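PDB 6SYY: periplasmic cell division protein (SufI) from Aquifex aeolicus, which binds copper and probably acts as an oxidoreductase of the multicopper oxidase (laccase-like) family, with a methionine-rich loop that plays a role in catalysis. Local coordinates for residues V94-K99 / L194-I199. Numbering follows the deposited sequence.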
ATOM      1  N   VAL A  94      -9.857   7.938  -6.060  1.00 26.33           N
ATOM      2  CA  VAL A  94     -10.045   6.598  -5.522  1.00 23.45           C
ATOM      3  C   VAL A  94     -10.807   5.792  -6.564  1.00 34.77           C
ATOM      4  O   VAL A  94     -11.938   6.135  -6.926  1.00 30.24           O
ATOM      5  CB  VAL A  94     -10.787   6.626  -4.179  1.00 21.38           C
ATOM      6  CG1 VAL A  94     -11.156   5.218  -3.758  1.00 21.73           C
ATOM      7  CG2 VAL A  94      -9.917   7.276  -3.121  1.00 23.71           C
ATOM      8  N   ILE A  95     -10.176   4.753  -7.080  1.00 26.61           N
ATOM      9  CA  ILE A  95     -10.792   3.903  -8.088  1.00 25.93           C
ATOM     10  C   ILE A  95     -11.625   2.848  -7.382  1.00 26.08           C
ATOM     11  O   ILE A  95     -11.134   2.153  -6.486  1.00 25.76           O
ATOM     12  CB  ILE A  95      -9.729   3.252  -8.986  1.00 31.77           C
ATOM     13  CG1 ILE A  95      -8.987   4.317  -9.797  1.00 25.93           C
ATOM     14  CG2 ILE A  95     -10.373   2.219  -9.897  1.00 25.30           C
ATOM     15  CD1 ILE A  95      -7.869   3.759 -10.665  1.00 23.49           C
ATOM     16  N   PHE A  96     -12.884   2.723  -7.780  1.00 25.17           N
ATOM     17  CA  PHE A  96     -13.760   1.701  -7.233  1.00 24.51           C
ATOM     18  C   PHE A  96     -13.907   0.560  -8.228  1.00 42.06           C
ATOM     19  O   PHE A  96     -14.063   0.785  -9.431  1.00 29.25           O
ATOM     20  CB  PHE A  96     -15.132   2.281  -6.877  1.00 28.70           C
ATOM     21  CG  PHE A  96     -15.197   2.875  -5.497  1.00 33.97           C
ATOM     22  CD1 PHE A  96     -14.767   4.171  -5.263  1.00 28.50           C
ATOM     23  CD2 PHE A  96     -15.689   2.135  -4.432  1.00 22.35           C
ATOM     24  CE1 PHE A  96     -14.820   4.720  -3.992  1.00 35.03           C
ATOM     25  CE2 PHE A  96     -15.747   2.678  -3.161  1.00 27.07           C
ATOM     26  CZ  PHE A  96     -15.308   3.971  -2.938  1.00 22.32           C
ATOM     27  N   LEU A  97     -13.838  -0.668  -7.715  1.00 33.56           N
ATOM     28  CA  LEU A  97     -14.020  -1.870  -8.511  1.00 23.62           C
ATOM     29  C   LEU A  97     -14.980  -2.805  -7.795  1.00 27.92           C
ATOM     30  O   LEU A  97     -15.076  -2.801  -6.565  1.00 28.21           O
ATOM     31  CB  LEU A  97     -12.696  -2.602  -8.754  1.00 24.84           C
ATOM     32  CG  LEU A  97     -11.651  -1.913  -9.624  1.00 28.04           C
ATOM     33  CD1 LEU A  97     -10.354  -2.698  -9.581  1.00 34.05           C
ATOM     34  CD2 LEU A  97     -12.158  -1.802 -11.049  1.00 33.20           C
ATOM     35  N   ARG A  98     -15.687  -3.610  -8.576  1.00 25.64           N
ATOM     36  CA  ARG A  98     -16.526  -4.671  -8.046  1.00 25.37           C
ATOM     37  C   ARG A  98     -15.870  -6.006  -8.364  1.00 47.80           C
ATOM     38  O   ARG A  98     -15.405  -6.216  -9.490  1.00 39.48           O
ATOM     39  CB  ARG A  98     -17.934  -4.613  -8.636  1.00 24.64           C
ATOM     40  CG  ARG A  98     -18.883  -5.602  -8.013  1.00 26.75           C
ATOM     41  CD  ARG A  98     -19.288  -5.133  -6.639  1.00 49.41           C
ATOM     42  NE  ARG A  98     -19.967  -6.175  -5.880  1.00 43.76           N
ATOM     43  CZ  ARG A  98     -20.580  -5.960  -4.722  1.00 43.46           C
ATOM     44  NH1 ARG A  98     -20.602  -4.739  -4.202  1.00 36.40           N
ATOM     45  NH2 ARG A  98     -21.174  -6.961  -4.087  1.00 79.89           N
ATOM     46  N   LYS A  99     -15.815  -6.896  -7.377  1.00 30.18           N
ATOM     47  CA  LYS A  99     -15.184  -8.188  -7.602  1.00 44.38           C
ATOM     48  C   LYS A  99     -15.943  -8.953  -8.673  1.00 30.36           C
ATOM     49  O   LYS A  99     -17.173  -9.053  -8.630  1.00 39.53           O
ATOM     50  CB  LYS A  99     -15.132  -9.002  -6.309  1.00 31.97           C
ATOM     51  CG  LYS A  99     -14.391 -10.317  -6.451  1.00 23.30           C
ATOM     52  CD  LYS A  99     -14.440 -11.111  -5.163  1.00 33.61           C
ATOM     53  CE  LYS A  99     -13.720 -12.439  -5.315  1.00 29.85           C
ATOM     54  NZ  LYS A  99     -13.811 -13.257  -4.075  1.00 53.64           N
ATOM     55  N   LEU A 194     -21.928   2.696   6.194  1.00 25.43           N
ATOM     56  CA  LEU A 194     -20.733   3.319   5.645  1.00 35.62           C
ATOM     57  C   LEU A 194     -21.039   3.994   4.313  1.00 30.10           C
ATOM     58  O   LEU A 194     -21.895   3.551   3.544  1.00 41.94           O
ATOM     59  CB  LEU A 194     -19.621   2.285   5.458  1.00 23.65           C
ATOM     60  CG  LEU A 194     -19.151   1.555   6.721  1.00 23.45           C
ATOM     61  CD1 LEU A 194     -18.015   0.574   6.401  1.00 31.90           C
ATOM     62  CD2 LEU A 194     -18.735   2.545   7.808  1.00 22.15           C
ATOM     63  N   GLU A 195     -20.334   5.093   4.057  1.00 26.16           N
ATOM     64  CA  GLU A 195     -20.436   5.816   2.797  1.00 28.11           C
ATOM     65  C   GLU A 195     -19.109   6.512   2.548  1.00 24.08           C
ATOM     66  O   GLU A 195     -18.596   7.198   3.439  1.00 25.40           O
ATOM     67  CB  GLU A 195     -21.581   6.836   2.824  1.00 36.85           C
ATOM     68  CG  GLU A 195     -21.659   7.695   1.572  1.00 49.06           C
ATOM     69  CD  GLU A 195     -22.856   8.629   1.570  1.00 82.14           C
ATOM     70  OE1 GLU A 195     -23.722   8.498   2.465  1.00 41.34           O
ATOM     71  OE2 GLU A 195     -22.925   9.492   0.668  1.00 57.39           O
ATOM     72  N   TYR A 196     -18.553   6.318   1.353  1.00 21.80           N
ATOM     73  CA  TYR A 196     -17.280   6.941   1.017  1.00 25.95           C
ATOM     74  C   TYR A 196     -17.363   8.452   1.193  1.00 21.59           C
ATOM     75  O   TYR A 196     -18.349   9.085   0.812  1.00 26.01           O
ATOM     76  CB  TYR A 196     -16.869   6.605  -0.421  1.00 28.81           C
ATOM     77  CG  TYR A 196     -15.641   7.373  -0.843  1.00 27.79           C
ATOM     78  CD1 TYR A 196     -14.377   6.957  -0.454  1.00 24.74           C
ATOM     79  CD2 TYR A 196     -15.747   8.536  -1.599  1.00 22.62           C
ATOM     80  CE1 TYR A 196     -13.251   7.665  -0.813  1.00 33.03           C
ATOM     81  CE2 TYR A 196     -14.625   9.254  -1.961  1.00 30.38           C
ATOM     82  CZ  TYR A 196     -13.380   8.812  -1.567  1.00 27.24           C
ATOM     83  OH  TYR A 196     -12.254   9.514  -1.924  1.00 29.45           O
ATOM     84  N   GLY A 197     -16.320   9.030   1.785  1.00 42.83           N
ATOM     85  CA  GLY A 197     -16.277  10.452   2.043  1.00 23.30           C
ATOM     86  C   GLY A 197     -17.105  10.932   3.216  1.00 31.32           C
ATOM     87  O   GLY A 197     -16.956  12.092   3.622  1.00 42.72           O
ATOM     88  N   VAL A 198     -17.971  10.093   3.780  1.00 37.44           N
ATOM     89  CA  VAL A 198     -18.757  10.484   4.943  1.00 40.33           C
ATOM     90  C   VAL A 198     -18.136   9.866   6.192  1.00 47.57           C
ATOM     91  O   VAL A 198     -17.522  10.570   7.004  1.00 38.14           O
ATOM     92  CB  VAL A 198     -20.234  10.076   4.787  1.00 38.39           C
ATOM     93  CG1 VAL A 198     -21.041  10.504   6.007  1.00 35.06           C
ATOM     94  CG2 VAL A 198     -20.808  10.681   3.529  1.00 26.40           C
ATOM     95  N   ILE A 199     -18.287   8.553   6.357  1.00 33.03           N
ATOM     96  CA  ILE A 199     -17.649   7.832   7.452  1.00 40.77           C
ATOM     97  C   ILE A 199     -16.729   6.722   6.967  1.00 33.72           C
ATOM     98  O   ILE A 199     -16.186   5.981   7.794  1.00 28.33           O
ATOM     99  CB  ILE A 199     -18.686   7.269   8.447  1.00 31.33           C
ATOM    100  CG1 ILE A 199     -19.597   6.247   7.766  1.00 44.54           C
ATOM    101  CG2 ILE A 199     -19.508   8.408   9.070  1.00 28.20           C
ATOM    102  CD1 ILE A 199     -20.581   5.582   8.716  1.00 51.04           C
TER
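Phe96 and Tyr196 form a T-shaped aromatic pair: the ring planes stand at 84° to each other with centroids 5.6 Å apart, and the phenylalanine supplies the edge while the tyrosine supplies the face. The leading edge is the CE1–CZ side: Phe96 CE1 lies 4.1 Å above the tyrosine plane, displaced toward the rim near CG, and Phe96 CZ is 4.0 Å from Tyr196 CD1, which lies in the phenylalanine plane. Phe96 CZ also meets the root of the partner side chain, 4.0 Å from Tyr196 CB. With CG of Tyr196 anti to its backbone nitrogen (chi1 173°), the phenol extends from the loop past the phenylalanine to Val94.

The valine meets the phenol end obliquely: Val94 CG2 is 4.1 Å from Tyr196 CE1 and packs in van der Waals contact, 3.5 Å from Tyr196 OH.

Both strand residues belong to 94-98, paired with strands 54-56 and 176-181 in a sheet of the first cupredoxin-type domain; Tyr196 sits in the loop between helix 183-192 and strand 200-208, so the packing ties this sheet to the connection leading into the next domain, away from the copper sites.

The polar end is satisfied by backbone: Tyr196 OH is hydrogen-bonded to Pro52 O. Replacing Tyr196 with an alanine is likely to leave the Phe96 edge with no ring to face, Val94 CG2 less covered and Pro52 O without this phenolic partner.

Within the loop, Val198 N donates to Glu195 O at 3.0 Å, closing a type II beta turn with Tyr196 at its second position.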